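Local coordinates for uncharacterized protein YmzC (Bacillus subtilis, PDB 3KVP) that is of unknown function but belongs to the YmzC-like family and, as crystallised, is probably the exported part of a precursor that carries a signal sequence, at residues Glu57-Asp60 and Asp61-Glu64; Val34-Gly38 and Tyr39-Tyr43. All blocks are in the same frame, centred on the assembly; numbering follows the deposited sequence.

Interaction 1 (Glu57-Asp60 and Asp61-Glu64); sequences EYAD and DELE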
loop_
_atom_site.group_PDB
_atom_site.type_symbol
_atom_site.label_atom_id
_atom_site.label_comp_id
_atom_site.label_asym_id
_atom_site.label_seq_id
_atom_site.Cartn_x
_atom_site.Cartn_y
_atom_site.Cartn_z
ATOM N N GLU D 57 4.347 -6.494 -18.177
ATOM C CA GLU D 57 4.223 -5.051 -18.378
ATOM C C GLU D 57 3.097 -4.697 -19.355
ATOM O O GLU D 57 3.019 -5.234 -20.471
ATOM C CB GLU D 57 5.545 -4.423 -18.846
ATOM C CG GLU D 57 6.204 -3.506 -17.797
ATOM C CD GLU D 57 7.383 -2.662 -18.332
ATOM O OE1 GLU D 57 8.232 -3.182 -19.104
ATOM O OE2 GLU D 57 7.461 -1.467 -17.950
ATOM N N TYR D 58 2.229 -3.788 -18.910
ATOM C CA TYR D 58 1.096 -3.318 -19.690
ATOM C C TYR D 58 1.058 -1.801 -19.707
ATOM O O TYR D 58 1.311 -1.147 -18.693
ATOM C CB TYR D 58 -0.209 -3.778 -19.060
ATOM C CG TYR D 58 -0.521 -5.235 -19.187
ATOM C CD1 TYR D 58 -1.149 -5.724 -20.323
ATOM C CD2 TYR D 58 -0.241 -6.121 -18.155
ATOM C CE1 TYR D 58 -1.477 -7.072 -20.450
ATOM C CE2 TYR D 58 -0.568 -7.481 -18.263
ATOM C CZ TYR D 58 -1.182 -7.948 -19.423
ATOM O OH TYR D 58 -1.510 -9.280 -19.570
ATOM N N ALA D 59 0.720 -1.240 -20.858
ATOM C CA ALA D 59 0.278 0.142 -20.899
ATOM C C ALA D 59 -1.200 0.171 -20.480
ATOM O O ALA D 59 -2.031 -0.519 -21.061
ATOM C CB ALA D 59 0.471 0.711 -22.291
ATOM N N ASP D 60 -1.521 0.943 -19.449
ATOM C CA ASP D 60 -2.900 1.062 -18.974
ATOM C C ASP D 60 -3.952 1.280 -20.081
ATOM O O ASP D 60 -5.095 0.831 -19.970
ATOM C CB ASP D 60 -2.998 2.186 -17.944
ATOM C CG ASP D 60 -4.406 2.373 -17.421
ATOM O OD1 ASP D 60 -5.017 1.368 -16.976
ATOM O OD2 ASP D 60 -4.897 3.528 -17.450
ATOM N N ASP D 61 -3.582 1.979 -21.141
ATOM C CA ASP D 61 -4.529 2.232 -22.214
ATOM C C ASP D 61 -4.942 0.933 -22.901
ATOM O O ASP D 61 -6.108 0.763 -23.266
ATOM C CB ASP D 61 -3.946 3.200 -23.235
ATOM C CG ASP D 61 -2.604 2.741 -23.748
ATOM O OD1 ASP D 61 -1.735 2.444 -22.902
ATOM O OD2 ASP D 61 -2.416 2.665 -24.983
ATOM N N GLU D 62 -3.998 0.017 -23.090
ATOM C CA GLU D 62 -4.350 -1.236 -23.748
ATOM C C GLU D 62 -5.243 -2.035 -22.816
ATOM O O GLU D 62 -6.130 -2.759 -23.265
ATOM C CB GLU D 62 -3.121 -2.040 -24.210
ATOM C CG GLU D 62 -2.239 -2.604 -23.096
ATOM C CD GLU D 62 -1.109 -3.505 -23.618
ATOM O OE1 GLU D 62 0.087 -3.110 -23.541
ATOM O OE2 GLU D 62 -1.422 -4.616 -24.101
ATOM N N LEU D 63 -5.031 -1.875 -21.513
ATOM C CA LEU D 63 -5.919 -2.491 -20.535
ATOM C C LEU D 63 -7.321 -1.906 -20.642
ATOM O O LEU D 63 -8.308 -2.640 -20.656
ATOM C CB LEU D 63 -5.371 -2.329 -19.115
ATOM C CG LEU D 63 -4.210 -3.270 -18.792
ATOM C CD1 LEU D 63 -3.552 -2.914 -17.481
ATOM C CD2 LEU D 63 -4.716 -4.699 -18.759
ATOM N N GLU D 64 -7.412 -0.583 -20.729
ATOM C CA GLU D 64 -8.716 0.068 -20.860
ATOM C C GLU D 64 -9.433 -0.431 -22.092
ATOM O O GLU D 64 -10.631 -0.724 -22.050
ATOM C CB GLU D 64 -8.570 1.577 -20.961
ATOM C CG GLU D 64 -9.300 2.324 -19.876
ATOM C CD GLU D 64 -8.363 2.795 -18.789
ATOM O OE1 GLU D 64 -8.508 2.332 -17.639
ATOM O OE2 GLU D 64 -7.472 3.618 -19.096
#
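Y58 opens the turn from strand into helix by packing on L63, five residues on. Its CB meets L63 CD1 at 3.8 Å, while L63 CD2 lies 4.0 Å above one face of the ring, displaced toward the rim. The carboxylate of E62 comes instead to the ring's edge, OE2 being 3.9 Å from Y58 CD1, with the two planes 77° apart. A59, at the N-cap position, illustrates how a helix can begin without a capping side chain. Its carbonyl oxygen receives two weak bonds from the first turn, E62 N to A59 O at 2.9 Å and L63 N to A59 O at 3.3 Å. In return E62 OE1 accepts A59 N at 3.3 Å, again weakly, which is the half of a capping box that an alanine still allows. E62 reaches back because its CG is folded between its own N and carbonyl carbon (chi1 67°), the chain then running out straight. The next helical bond is firmer: E64 N donates to D60 O at 2.8 Å and 158°. The carboxylates of the same two residues also come close, D60 OD2 being 3.1 Å from E64 OE2. The likely repulsion is probably eased by K41 of a second subunit, which forms a salt bridge with E64 and a long, weak ion pair with D60; Y43 of that subunit hydrogen-bonds D60 OD1. The contact thus joins the end of strand 51-59 to the start of helix 60-67, with strand 39-46 alongside: Y58 pairs through its backbone with I40, and L63 packs on the same residue.

Interaction 2 (Val34-Gly38 and Tyr39-Tyr43); sequences VMEDG and YIKIY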
loop_
_atom_site.group_PDB
_atom_site.type_symbol
_atom_site.label_atom_id
_atom_site.label_comp_id
_atom_site.label_asym_id
_atom_site.label_seq_id
_atom_site.Cartn_x
_atom_site.Cartn_y
_atom_site.Cartn_z
ATOM N N VAL D 34 3.747 -2.212 -9.613
ATOM C CA VAL D 34 3.967 -0.790 -9.589
ATOM C C VAL D 34 3.123 -0.177 -10.683
ATOM O O VAL D 34 2.941 -0.755 -11.752
ATOM C CB VAL D 34 5.423 -0.445 -9.839
ATOM C CG1 VAL D 34 5.620 1.048 -9.699
ATOM C CG2 VAL D 34 6.310 -1.194 -8.861
HETATM N N MSE D 35 2.581 0.991 -10.404
HETATM C CA MSE D 35 1.881 1.745 -11.414
HETATM C C MSE D 35 2.606 3.068 -11.528
HETATM O O MSE D 35 2.684 3.818 -10.554
HETATM C CB MSE D 35 0.441 1.954 -10.983
HETATM C CG MSE D 35 -0.562 1.734 -12.104
HETATM SE SE MSE D 35 -0.866 3.288 -13.256
HETATM C CE MSE D 35 -1.942 2.388 -14.611
ATOM N N GLU D 36 3.163 3.344 -12.701
ATOM C CA GLU D 36 3.898 4.588 -12.915
ATOM C C GLU D 36 3.761 5.068 -14.354
ATOM O O GLU D 36 3.954 4.294 -15.299
ATOM C CB GLU D 36 5.364 4.396 -12.567
ATOM C CG GLU D 36 6.130 5.682 -12.469
ATOM C CD GLU D 36 7.607 5.434 -12.275
ATOM O OE1 GLU D 36 8.122 4.447 -12.848
ATOM O OE2 GLU D 36 8.253 6.220 -11.550
ATOM N N ASP D 37 3.449 6.353 -14.510
ATOM C CA ASP D 37 2.964 6.867 -15.783
ATOM C C ASP D 37 1.686 6.119 -16.140
ATOM O O ASP D 37 0.801 5.939 -15.291
ATOM C CB ASP D 37 4.011 6.690 -16.872
ATOM C CG ASP D 37 5.119 7.721 -16.781
ATOM O OD1 ASP D 37 4.898 8.774 -16.138
ATOM O OD2 ASP D 37 6.206 7.484 -17.353
ATOM N N GLY D 38 1.586 5.665 -17.385
ATOM C CA GLY D 38 0.436 4.870 -17.788
ATOM C C GLY D 38 0.683 3.380 -17.647
ATOM O O GLY D 38 -0.179 2.568 -17.976
ATOM N N TYR D 39 1.858 3.016 -17.141
ATOM C CA TYR D 39 2.275 1.628 -17.158
ATOM C C TYR D 39 2.090 0.906 -15.839
ATOM O O TYR D 39 2.518 1.382 -14.782
ATOM C CB TYR D 39 3.731 1.532 -17.578
ATOM C CG TYR D 39 3.976 2.094 -18.948
ATOM C CD1 TYR D 39 4.092 1.256 -20.049
ATOM C CD2 TYR D 39 4.076 3.468 -19.148
ATOM C CE1 TYR D 39 4.314 1.769 -21.312
ATOM C CE2 TYR D 39 4.297 3.992 -20.407
ATOM C CZ TYR D 39 4.416 3.137 -21.487
ATOM O OH TYR D 39 4.637 3.648 -22.749
ATOM N N ILE D 40 1.443 -0.249 -15.915
ATOM C CA ILE D 40 1.426 -1.190 -14.809
ATOM C C ILE D 40 2.555 -2.201 -15.039
ATOM O O ILE D 40 2.740 -2.667 -16.161
ATOM C CB ILE D 40 0.090 -1.949 -14.724
ATOM C CG1 ILE D 40 -1.065 -0.977 -14.512
ATOM C CG2 ILE D 40 0.141 -2.979 -13.594
ATOM C CD1 ILE D 40 -2.401 -1.645 -14.467
ATOM N N LYS D 41 3.305 -2.523 -13.986
ATOM C CA LYS D 41 4.383 -3.503 -14.057
ATOM C C LYS D 41 4.197 -4.500 -12.930
ATOM O O LYS D 41 4.040 -4.097 -11.779
ATOM C CB LYS D 41 5.721 -2.820 -13.844
ATOM C CG LYS D 41 6.083 -1.744 -14.830
ATOM C CD LYS D 41 7.301 -0.983 -14.326
ATOM C CE LYS D 41 7.397 0.386 -14.962
ATOM N NZ LYS D 41 8.184 1.323 -14.112
ATOM N N ILE D 42 4.207 -5.794 -13.240
ATOM C CA ILE D 42 4.115 -6.807 -12.184
ATOM C C ILE D 42 5.445 -7.524 -11.963
ATOM O O ILE D 42 6.143 -7.905 -12.916
ATOM C CB ILE D 42 2.971 -7.814 -12.395
ATOM C CG1 ILE D 42 1.631 -7.178 -12.021
ATOM C CG2 ILE D 42 3.146 -9.003 -11.488
ATOM C CD1 ILE D 42 1.072 -6.363 -13.074
ATOM N N TYR D 43 5.797 -7.671 -10.689
ATOM C CA TYR D 43 7.079 -8.213 -10.293
ATOM C C TYR D 43 6.892 -9.403 -9.387
ATOM O O TYR D 43 5.806 -9.604 -8.824
ATOM C CB TYR D 43 7.857 -7.176 -9.506
ATOM C CG TYR D 43 8.227 -5.946 -10.270
ATOM C CD1 TYR D 43 7.365 -4.854 -10.319
ATOM C CD2 TYR D 43 9.450 -5.855 -10.934
ATOM C CE1 TYR D 43 7.707 -3.707 -11.005
ATOM C CE2 TYR D 43 9.803 -4.698 -11.637
ATOM C CZ TYR D 43 8.921 -3.631 -11.662
ATOM O OH TYR D 43 9.237 -2.481 -12.339
#
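V34 and Y43 meet on one face of a tight hairpin, where the valine's CG2 approaches the tyrosine's CE1 to 3.6 Å; the two side chains cross obliquely. On the same face the extended side chains of E36 and K41 lean diagonally toward each other, and OE1 of E36 forms a weak salt bridge with K41 NZ at 3.4 Å. The stronger partner of that lysine is D60 of a third subunit, whose carboxylate also takes the Y43 hydroxyl. On the opposite face of the sheet, selenomethionine M35 and I40 form the non-hydrogen-bonded pair. A bend at chi2 (-85°) brings the terminal CE of M35 to 3.5 Å from I40 CG1. Shortening I40 to an alanine is likely to leave the M35 methyl without this support and open a gap beside L63 of helix 60-67. Backbone bonds flank the pair: V34 and K41 exchange two, each of 2.9 Å, and E36 N gives another of 2.9 Å to Y39 O. The loop closes as a type II' turn, D37 and G38 at its corners, in the manner of a two-residue beta hairpin. Here the bond from Y39 N to E36 O, 3.1 Å long, arrives 50° above the carbonyl plane rather than at a lone pair. Beside it D37 CB lies at the edge of the Y39 ring, 3.9 Å from CD2. The hairpin supplies the two central strands of the chain's four-stranded antiparallel sheet: strand 23-26 pairs with 31-36 on its outer side, and strand 51-59 with 39-46.

How the interactions relate
Interaction 2 comes first along the chain; interaction 1 begins on the last residues of strand 51-59, the neighbour of 39-46 in the antiparallel sheet, and runs into the helix. The two are thus in series along the chain, their centres 9 Å apart. They touch directly: I40 N lies 2.9 Å from Y58 O and G38 O lies 2.6 Å from D60 N, both probable hydrogen bonds, so one contact continues the strand pairing and the other ties the hairpin turn to the first residue of helix 60-67. Between subunits the helix start of one chain meets the hairpin of the next, consistent with a head-to-tail association in the six-chain assembly.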